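Local coordinates for glycosyl hydrolase family 2, TIM barrel domain protein (Faecalibacterium prausnitzii A2-165, PDB 6ED2) that probably hydrolyses beta-D-glucuronides as a beta-glucuronidase of glycosyl hydrolase family 2, and binds magnesium, at residues A224-T229 / D293-R298; V240-G245 / L259-A264; R265-N268 / Y273-D276. All blocks are in the same frame, centred on the assembly; numbering follows the deposited sequence.

Interaction 1: residues A224-T229 / D293-R298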
loop_
_atom_site.group_PDB
_atom_site.type_symbol
_atom_site.label_atom_id
_atom_site.label_comp_id
_atom_site.label_asym_id
_atom_site.label_seq_id
_atom_site.Cartn_x
_atom_site.Cartn_y
_atom_site.Cartn_z
ATOM N N ALA A 224 -32.588 -34.464 27.717
ATOM C CA ALA A 224 -33.307 -33.513 26.896
ATOM C C ALA A 224 -34.399 -34.238 26.136
ATOM O O ALA A 224 -34.393 -35.466 26.014
ATOM C CB ALA A 224 -32.366 -32.792 25.927
ATOM N N GLU A 225 -35.341 -33.458 25.632
ATOM C CA GLU A 225 -36.415 -33.962 24.794
ATOM C C GLU A 225 -36.528 -33.096 23.550
ATOM O O GLU A 225 -36.398 -31.874 23.620
ATOM C CB GLU A 225 -37.756 -33.970 25.540
ATOM C CG GLU A 225 -37.679 -34.654 26.884
ATOM C CD GLU A 225 -39.038 -34.906 27.489
ATOM O OE1 GLU A 225 -39.165 -35.878 28.270
ATOM O OE2 GLU A 225 -39.970 -34.127 27.192
ATOM N N ILE A 226 -36.765 -33.742 22.416
ATOM C CA ILE A 226 -36.954 -33.074 21.142
ATOM C C ILE A 226 -38.353 -33.413 20.670
ATOM O O ILE A 226 -38.639 -34.583 20.386
ATOM C CB ILE A 226 -35.920 -33.522 20.089
ATOM C CG1 ILE A 226 -34.489 -33.457 20.645
ATOM C CG2 ILE A 226 -36.085 -32.686 18.833
ATOM C CD1 ILE A 226 -33.445 -34.215 19.794
ATOM N N ASP A 227 -39.225 -32.405 20.590
ATOM C CA ASP A 227 -40.511 -32.561 19.928
ATOM C C ASP A 227 -40.315 -32.299 18.441
ATOM O O ASP A 227 -39.723 -31.285 18.050
ATOM C CB ASP A 227 -41.566 -31.599 20.483
ATOM C CG ASP A 227 -41.853 -31.811 21.979
ATOM O OD1 ASP A 227 -41.636 -32.925 22.510
ATOM O OD2 ASP A 227 -42.302 -30.838 22.621
ATOM N N TYR A 228 -40.830 -33.197 17.614
ATOM C CA TYR A 228 -40.638 -33.102 16.189
ATOM C C TYR A 228 -41.989 -33.175 15.499
ATOM O O TYR A 228 -42.948 -33.743 16.022
ATOM C CB TYR A 228 -39.702 -34.227 15.682
ATOM C CG TYR A 228 -40.336 -35.605 15.698
ATOM C CD1 TYR A 228 -41.152 -36.022 14.662
ATOM C CD2 TYR A 228 -40.119 -36.485 16.743
ATOM C CE1 TYR A 228 -41.741 -37.260 14.669
ATOM C CE2 TYR A 228 -40.710 -37.748 16.751
ATOM C CZ TYR A 228 -41.523 -38.121 15.709
ATOM O OH TYR A 228 -42.132 -39.365 15.679
ATOM N N THR A 229 -42.046 -32.597 14.305
ATOM C CA THR A 229 -43.045 -32.958 13.322
ATOM C C THR A 229 -42.315 -33.361 12.046
ATOM O O THR A 229 -41.174 -32.947 11.810
ATOM C CB THR A 229 -44.042 -31.795 13.053
ATOM O OG1 THR A 229 -43.409 -30.754 12.292
ATOM C CG2 THR A 229 -44.570 -31.210 14.370
ATOM N N ASP A 293 -30.123 -35.787 8.436
ATOM C CA ASP A 293 -29.695 -34.450 8.804
ATOM C C ASP A 293 -28.959 -34.561 10.127
ATOM O O ASP A 293 -28.863 -35.638 10.727
ATOM C CB ASP A 293 -30.886 -33.483 8.874
ATOM C CG ASP A 293 -30.493 -32.022 8.631
ATOM O OD1 ASP A 293 -29.274 -31.703 8.601
ATOM O OD2 ASP A 293 -31.425 -31.188 8.501
ATOM N N ARG A 294 -28.388 -33.442 10.545
ATOM C CA ARG A 294 -27.701 -33.354 11.823
ATOM C C ARG A 294 -28.299 -32.193 12.591
ATOM O O ARG A 294 -28.546 -31.128 12.014
ATOM C CB ARG A 294 -26.211 -33.172 11.623
ATOM C CG ARG A 294 -25.623 -34.279 10.774
ATOM C CD ARG A 294 -24.188 -34.000 10.435
ATOM N NE ARG A 294 -23.293 -34.277 11.551
ATOM C CZ ARG A 294 -22.192 -33.570 11.797
ATOM N NH1 ARG A 294 -21.877 -32.532 11.005
ATOM N NH2 ARG A 294 -21.423 -33.883 12.836
ATOM N N ILE A 295 -28.565 -32.414 13.877
ATOM C CA ILE A 295 -29.218 -31.422 14.712
ATOM C C ILE A 295 -28.428 -31.277 16.002
ATOM O O ILE A 295 -27.723 -32.188 16.437
ATOM C CB ILE A 295 -30.679 -31.793 15.030
ATOM C CG1 ILE A 295 -30.721 -33.090 15.833
ATOM C CG2 ILE A 295 -31.494 -31.902 13.772
ATOM C CD1 ILE A 295 -32.135 -33.632 16.035
ATOM N N GLY A 296 -28.561 -30.117 16.616
ATOM C CA GLY A 296 -27.948 -29.852 17.904
ATOM C C GLY A 296 -29.034 -29.625 18.936
ATOM O O GLY A 296 -30.063 -29.015 18.639
ATOM N N ILE A 297 -28.802 -30.135 20.138
ATOM C CA ILE A 297 -29.758 -30.035 21.231
ATOM C C ILE A 297 -29.402 -28.793 22.040
ATOM O O ILE A 297 -28.409 -28.776 22.775
ATOM C CB ILE A 297 -29.749 -31.297 22.103
ATOM C CG1 ILE A 297 -30.091 -32.527 21.255
ATOM C CG2 ILE A 297 -30.746 -31.166 23.235
ATOM C CD1 ILE A 297 -30.155 -33.807 22.079
ATOM N N ARG A 298 -30.207 -27.747 21.894
ATOM C CA ARG A 298 -29.965 -26.505 22.609
ATOM C C ARG A 298 -31.263 -25.710 22.666
ATOM O O ARG A 298 -32.075 -25.758 21.735
ATOM C CB ARG A 298 -28.860 -25.677 21.937
ATOM C CG ARG A 298 -29.219 -25.194 20.532
ATOM C CD ARG A 298 -29.780 -23.779 20.544
ATOM N NE ARG A 298 -30.245 -23.299 19.237
ATOM C CZ ARG A 298 -31.487 -23.445 18.786
ATOM N NH1 ARG A 298 -32.380 -24.092 19.530
ATOM N NH2 ARG A 298 -31.830 -22.965 17.589
#
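Ala224 and Ile226 face Ile295 and Ile297 across the interior of a two-sheet beta domain. The contact is wholly apolar, and no hydrogen bond joins 224-229 to 293-298. It is tightest at one end, where Ala224 CB meets the branch methyl Ile297 CG2 at 3.5 Å. Ile297 places CG2 anti to its backbone N, and CG1 beside that N (chi1 -59°). The two branches divide the work, since CG2 goes to Ala224 and the CG1-CD1 arm goes to Ile226. Ile226 CD1 lies 4.0 Å from Ile297 CD1, and these two side chains cross at about a right angle. The same Ile226 CD1 is also 4.0 Å from Ile295 CD1, but here the side chains reach tip to tip. One methyl thus bridges both isoleucines of the facing segment.

Between the two segments the packing ends at Ile226 and Ile295. The more exposed side of strand 223-232 is polar instead. There Glu225 and Asp227 turn to Arg218, and both carboxylates form salt bridges with it. On the other segment Arg294 is exposed and pairs with Glu369, while Asp293 OD1 accepts the backbone N of Arg294 at 2.8 Å from above the carboxylate plane.

Strand 223-232 is the middle strand of its sheet, between 210-219 and 256-262. Ile295 lies on strand 286-295, an outer strand of the opposing sheet, and Ile297 in the loop that follows, where it also touches Leu266 and Val261. Tyr213 and Tyr217 of strand 210-219 also touch Ile295, and Leu242 of strand 238-244 packs against both Ile226 and Ile295.

Interaction 2: residues V240-G245 / L259-A264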
loop_
_atom_site.group_PDB
_atom_site.type_symbol
_atom_site.label_atom_id
_atom_site.label_comp_id
_atom_site.label_asym_id
_atom_site.label_seq_id
_atom_site.Cartn_x
_atom_site.Cartn_y
_atom_site.Cartn_z
ATOM N N VAL A 240 -38.665 -41.887 13.141
ATOM C CA VAL A 240 -37.591 -40.929 13.331
ATOM C C VAL A 240 -36.634 -41.519 14.354
ATOM O O VAL A 240 -37.069 -42.021 15.394
ATOM C CB VAL A 240 -38.116 -39.562 13.809
ATOM C CG1 VAL A 240 -36.977 -38.577 13.919
ATOM C CG2 VAL A 240 -39.194 -39.038 12.871
ATOM N N GLU A 241 -35.343 -41.470 14.057
ATOM C CA GLU A 241 -34.324 -42.025 14.927
ATOM C C GLU A 241 -33.224 -40.998 15.107
ATOM O O GLU A 241 -32.970 -40.175 14.225
ATOM C CB GLU A 241 -33.726 -43.318 14.348
ATOM C CG GLU A 241 -34.724 -44.440 14.148
ATOM C CD GLU A 241 -34.165 -45.540 13.268
ATOM O OE1 GLU A 241 -34.067 -45.327 12.040
ATOM O OE2 GLU A 241 -33.806 -46.607 13.802
ATOM N N LEU A 242 -32.560 -41.062 16.255
ATOM C CA LEU A 242 -31.463 -40.159 16.563
ATOM C C LEU A 242 -30.251 -41.001 16.921
ATOM O O LEU A 242 -30.331 -41.853 17.814
ATOM C CB LEU A 242 -31.833 -39.216 17.707
ATOM C CG LEU A 242 -30.979 -37.960 17.785
ATOM C CD1 LEU A 242 -31.177 -37.101 16.545
ATOM C CD2 LEU A 242 -31.319 -37.195 19.063
ATOM N N TYR A 243 -29.138 -40.773 16.219
ATOM C CA TYR A 243 -27.913 -41.534 16.421
ATOM C C TYR A 243 -26.809 -40.645 16.969
ATOM O O TYR A 243 -26.625 -39.510 16.515
ATOM C CB TYR A 243 -27.438 -42.183 15.119
ATOM C CG TYR A 243 -28.247 -43.393 14.745
ATOM C CD1 TYR A 243 -29.424 -43.259 14.025
ATOM C CD2 TYR A 243 -27.853 -44.669 15.134
ATOM C CE1 TYR A 243 -30.167 -44.349 13.674
ATOM C CE2 TYR A 243 -28.612 -45.781 14.794
ATOM C CZ TYR A 243 -29.769 -45.608 14.062
ATOM O OH TYR A 243 -30.548 -46.679 13.697
ATOM N N ASP A 244 -26.094 -41.172 17.951
ATOM C CA ASP A 244 -24.823 -40.623 18.413
ATOM C C ASP A 244 -23.742 -41.572 17.909
ATOM O O ASP A 244 -23.480 -42.607 18.528
ATOM C CB ASP A 244 -24.796 -40.510 19.930
ATOM C CG ASP A 244 -23.561 -39.799 20.433
ATOM O OD1 ASP A 244 -22.804 -39.284 19.585
ATOM O OD2 ASP A 244 -23.351 -39.755 21.667
ATOM N N GLY A 245 -23.128 -41.242 16.783
ATOM C CA GLY A 245 -22.253 -42.227 16.164
ATOM C C GLY A 245 -23.092 -43.397 15.686
ATOM O O GLY A 245 -24.110 -43.207 15.005
ATOM N N LEU A 259 -38.497 -37.204 20.937
ATOM C CA LEU A 259 -37.298 -38.014 21.114
ATOM C C LEU A 259 -36.735 -37.708 22.494
ATOM O O LEU A 259 -36.460 -36.548 22.813
ATOM C CB LEU A 259 -36.266 -37.740 20.017
ATOM C CG LEU A 259 -36.799 -37.916 18.589
ATOM C CD1 LEU A 259 -35.926 -37.175 17.605
ATOM C CD2 LEU A 259 -36.930 -39.403 18.219
ATOM N N VAL A 260 -36.600 -38.735 23.319
ATOM C CA VAL A 260 -36.043 -38.600 24.662
ATOM C C VAL A 260 -34.577 -38.978 24.590
ATOM O O VAL A 260 -34.246 -40.107 24.212
ATOM C CB VAL A 260 -36.796 -39.486 25.669
ATOM C CG1 VAL A 260 -36.215 -39.346 27.060
ATOM C CG2 VAL A 260 -38.276 -39.133 25.667
ATOM N N VAL A 261 -33.690 -38.047 24.950
ATOM C CA VAL A 261 -32.247 -38.265 24.852
ATOM C C VAL A 261 -31.662 -38.171 26.254
ATOM O O VAL A 261 -31.405 -37.071 26.766
ATOM C CB VAL A 261 -31.566 -37.276 23.901
ATOM C CG1 VAL A 261 -30.099 -37.626 23.751
ATOM C CG2 VAL A 261 -32.253 -37.276 22.546
ATOM N N LYS A 262 -31.415 -39.324 26.864
ATOM C CA LYS A 262 -30.858 -39.357 28.209
ATOM C C LYS A 262 -29.391 -38.940 28.193
ATOM O O LYS A 262 -28.623 -39.345 27.316
ATOM C CB LYS A 262 -31.012 -40.755 28.805
ATOM C CG LYS A 262 -30.811 -40.810 30.306
ATOM C CD LYS A 262 -31.004 -42.229 30.829
ATOM C CE LYS A 262 -30.170 -42.486 32.080
ATOM N NZ LYS A 262 -30.221 -43.924 32.480
ATOM N N ASN A 263 -29.006 -38.114 29.168
ATOM C CA ASN A 263 -27.645 -37.579 29.242
ATOM C C ASN A 263 -27.252 -36.905 27.929
ATOM O O ASN A 263 -26.134 -37.059 27.440
ATOM C CB ASN A 263 -26.641 -38.672 29.613
ATOM C CG ASN A 263 -26.991 -39.357 30.914
ATOM O OD1 ASN A 263 -27.173 -38.701 31.941
ATOM N ND2 ASN A 263 -27.089 -40.681 30.882
ATOM N N ALA A 264 -28.208 -36.190 27.341
ATOM C CA ALA A 264 -27.976 -35.459 26.108
ATOM C C ALA A 264 -26.713 -34.617 26.205
ATOM O O ALA A 264 -26.490 -33.925 27.202
ATOM C CB ALA A 264 -29.177 -34.562 25.809
#
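Leu242 and Val261 make the closest approach of this contact, with Leu242 CD2 at 3.6 Å from Val261 CG2. The two side chains cross at about a right angle, and one methyl of each makes the contact. Leu242 has CG anti to its backbone N (chi1 -160°), and its CD2 branch does the touching. Val261 answers with the methyl that stands anti to its carbonyl carbon.

A second apolar pair lies at the other end. Val240 CG1 and Leu259 CD1 are 4.1 Å apart, again crossing nearly at right angles. The fork of Leu259 spans two kinds of surface. CD1 meets the valine methyl, while CD2 rests 3.9 Å from the backbone Val240 O. This last is packing against a carbonyl.

Hydrogen bonds between 240-245 and 259-264 are absent. Each backbone bonds within its own sheet: Leu242 with Val249 and Ala250 on one side, and Leu259 and Val261 with strand 223-232 on the other. Beyond Val261 the chain turns through a type II beta turn to Ala264, closed by a weak bond of 3.4 Å from Ala264 N to Val261 O.

Charged groups lie on the other side of strand 238-244. Glu241 points away from 259-264, forms a salt bridge with Arg248, and belongs to the magnesium site together with Thr239. Val240, between these two in sequence, turns inward.

Two antiparallel sheets packed face to face, here through aliphatic side chains, make a beta sandwich. This fits the immunoglobulin-like domain that family 2 glycosidases carry before the TIM barrel, here with magnesium bound at its surface.

Interaction 3: residues R265-N268 / Y273-D276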
loop_
_atom_site.group_PDB
_atom_site.type_symbol
_atom_site.label_atom_id
_atom_site.label_comp_id
_atom_site.label_asym_id
_atom_site.label_seq_id
_atom_site.Cartn_x
_atom_site.Cartn_y
_atom_site.Cartn_z
ATOM N N ARG A 265 -25.886 -34.690 25.166
ATOM C CA ARG A 265 -24.748 -33.789 25.009
ATOM C C ARG A 265 -25.244 -32.542 24.291
ATOM O O ARG A 265 -25.657 -32.600 23.125
ATOM C CB ARG A 265 -23.613 -34.467 24.248
ATOM C CG ARG A 265 -23.253 -35.829 24.823
ATOM C CD ARG A 265 -21.962 -36.350 24.240
ATOM N NE ARG A 265 -20.856 -35.431 24.487
ATOM C CZ ARG A 265 -19.590 -35.688 24.170
ATOM N NH1 ARG A 265 -19.271 -36.841 23.590
ATOM N NH2 ARG A 265 -18.645 -34.792 24.428
ATOM N N LEU A 266 -25.223 -31.421 24.995
ATOM C CA LEU A 266 -25.834 -30.202 24.502
ATOM C C LEU A 266 -24.907 -29.471 23.538
ATOM O O LEU A 266 -23.682 -29.483 23.679
ATOM C CB LEU A 266 -26.192 -29.290 25.674
ATOM C CG LEU A 266 -27.202 -29.850 26.671
ATOM C CD1 LEU A 266 -27.617 -28.758 27.665
ATOM C CD2 LEU A 266 -28.427 -30.431 25.956
ATOM N N TRP A 267 -25.522 -28.833 22.552
ATOM C CA TRP A 267 -24.833 -27.927 21.651
ATOM C C TRP A 267 -24.601 -26.592 22.351
ATOM O O TRP A 267 -25.530 -26.010 22.915
ATOM C CB TRP A 267 -25.680 -27.762 20.391
ATOM C CG TRP A 267 -25.076 -27.011 19.266
ATOM C CD1 TRP A 267 -24.542 -27.536 18.111
ATOM C CD2 TRP A 267 -25.013 -25.587 19.128
ATOM N NE1 TRP A 267 -24.128 -26.518 17.274
ATOM C CE2 TRP A 267 -24.402 -25.313 17.879
ATOM C CE3 TRP A 267 -25.399 -24.515 19.943
ATOM C CZ2 TRP A 267 -24.171 -24.014 17.436
ATOM C CZ3 TRP A 267 -25.176 -23.225 19.497
ATOM C CH2 TRP A 267 -24.569 -22.982 18.254
ATOM N N ASN A 268 -23.360 -26.109 22.321
ATOM C CA ASN A 268 -22.977 -24.906 23.043
ATOM C C ASN A 268 -22.069 -24.026 22.194
ATOM O O ASN A 268 -21.431 -24.491 21.246
ATOM C CB ASN A 268 -22.267 -25.258 24.344
ATOM C CG ASN A 268 -23.130 -25.000 25.538
ATOM O OD1 ASN A 268 -23.516 -23.845 25.805
ATOM N ND2 ASN A 268 -23.466 -26.065 26.260
ATOM N N TYR A 273 -22.170 -29.854 19.589
ATOM C CA TYR A 273 -22.341 -31.292 19.493
ATOM C C TYR A 273 -23.554 -31.567 18.629
ATOM O O TYR A 273 -24.628 -31.015 18.873
ATOM C CB TYR A 273 -22.508 -31.949 20.862
ATOM C CG TYR A 273 -22.211 -33.419 20.809
ATOM C CD1 TYR A 273 -20.914 -33.884 20.981
ATOM C CD2 TYR A 273 -23.218 -34.349 20.545
ATOM C CE1 TYR A 273 -20.624 -35.226 20.920
ATOM C CE2 TYR A 273 -22.934 -35.705 20.477
ATOM C CZ TYR A 273 -21.631 -36.136 20.673
ATOM O OH TYR A 273 -21.321 -37.478 20.627
ATOM N N LEU A 274 -23.382 -32.413 17.623
ATOM C CA LEU A 274 -24.428 -32.713 16.659
ATOM C C LEU A 274 -24.783 -34.190 16.742
ATOM O O LEU A 274 -23.915 -35.036 16.998
ATOM C CB LEU A 274 -23.986 -32.341 15.230
ATOM C CG LEU A 274 -23.781 -30.833 15.005
ATOM C CD1 LEU A 274 -23.278 -30.537 13.599
ATOM C CD2 LEU A 274 -25.076 -30.043 15.296
ATOM N N TYR A 275 -26.067 -34.488 16.570
ATOM C CA TYR A 275 -26.582 -35.844 16.483
ATOM C C TYR A 275 -27.057 -36.099 15.065
ATOM O O TYR A 275 -27.419 -35.178 14.336
ATOM C CB TYR A 275 -27.753 -36.070 17.446
ATOM C CG TYR A 275 -27.372 -36.220 18.899
ATOM C CD1 TYR A 275 -27.230 -37.484 19.484
ATOM C CD2 TYR A 275 -27.198 -35.102 19.703
ATOM C CE1 TYR A 275 -26.904 -37.618 20.838
ATOM C CE2 TYR A 275 -26.879 -35.220 21.042
ATOM C CZ TYR A 275 -26.727 -36.477 21.608
ATOM O OH TYR A 275 -26.407 -36.569 22.943
ATOM N N ASP A 276 -27.099 -37.362 14.687
ATOM C CA ASP A 276 -27.533 -37.738 13.348
ATOM C C ASP A 276 -29.010 -38.101 13.396
ATOM O O ASP A 276 -29.422 -38.954 14.191
ATOM C CB ASP A 276 -26.693 -38.890 12.804
ATOM C CG ASP A 276 -25.251 -38.485 12.562
ATOM O OD1 ASP A 276 -25.025 -37.544 11.778
ATOM O OD2 ASP A 276 -24.348 -39.087 13.173
HETATM O O HOH W 1 -26.551 -31.582 20.701
#
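Tyr273 O and Arg265 O grip one water between them. The water donates to Tyr273 O at 2.7 Å and to Arg265 O at 2.8 Å, and it lies at the edge of the Tyr275 ring, in its plane. It helps tie the loop after strand 256-262 to the start of strand 275-283, at one end of the beta-sandwich domain.

The direct link is Tyr275 OH, which accepts the backbone N-H of Arg265 at 3.0 Å in a nearly straight bond of 173°. Tyr275 has its ring CG anti to the carbonyl carbon, which carries the hydroxyl across to the loop. Its ring stands almost perpendicular to the Arg265 guanidinium.

Arg265 lies over a face of Tyr273. Its CD makes a CH-pi contact 3.8 Å from the centroid of the Tyr273 ring. A bend at chi3 (58°) then brings the guanidinium over the rim of the ring, where NH1 comes 3.4 Å from Tyr273 CE1. The two planes are 27° apart, so the overlap is offset and not quite parallel. The hydroxyl of Tyr273 is held by Asp244 of strand 238-244, which fixes the far end of the ring. With an alanine in place of Tyr273, Asp244 would probably lose its hydroxyl partner and the Arg265 side chain be freed to turn.

Trp267 takes the buried side. Its NE1 bonds to Asp368 O. Trp267 and Leu274 run side by side, pointing the same way, with CD1 of the indole 3.8 Å from Leu274 CD2. The edge of that indole also faces Tyr273 O in its plane, 3.6 Å from CD1.

All three contacts belong to one beta-sandwich domain. Interactions 1 and 2 lie in its core. Both pack the three-stranded sheet against the other layer, interaction 1 partly through the loop after 286-295, and mainly with aliphatic side chains. They share a layer: strands 223-232 and 256-262 are bonded neighbours, with Ile226 O near Leu259 N and Ala224 O near Val261 N, and Tyr228 packs on Val240 across the sandwich. Interaction 3 is partly buried at the end of the sandwich. It uses a hydrogen bond, a water and an arginine over a tyrosine ring. Backbone bonds tie it to interaction 1 (Tyr275 with Ile295, Trp267 with Ile297) and to interaction 2 (Asp276 with Tyr243).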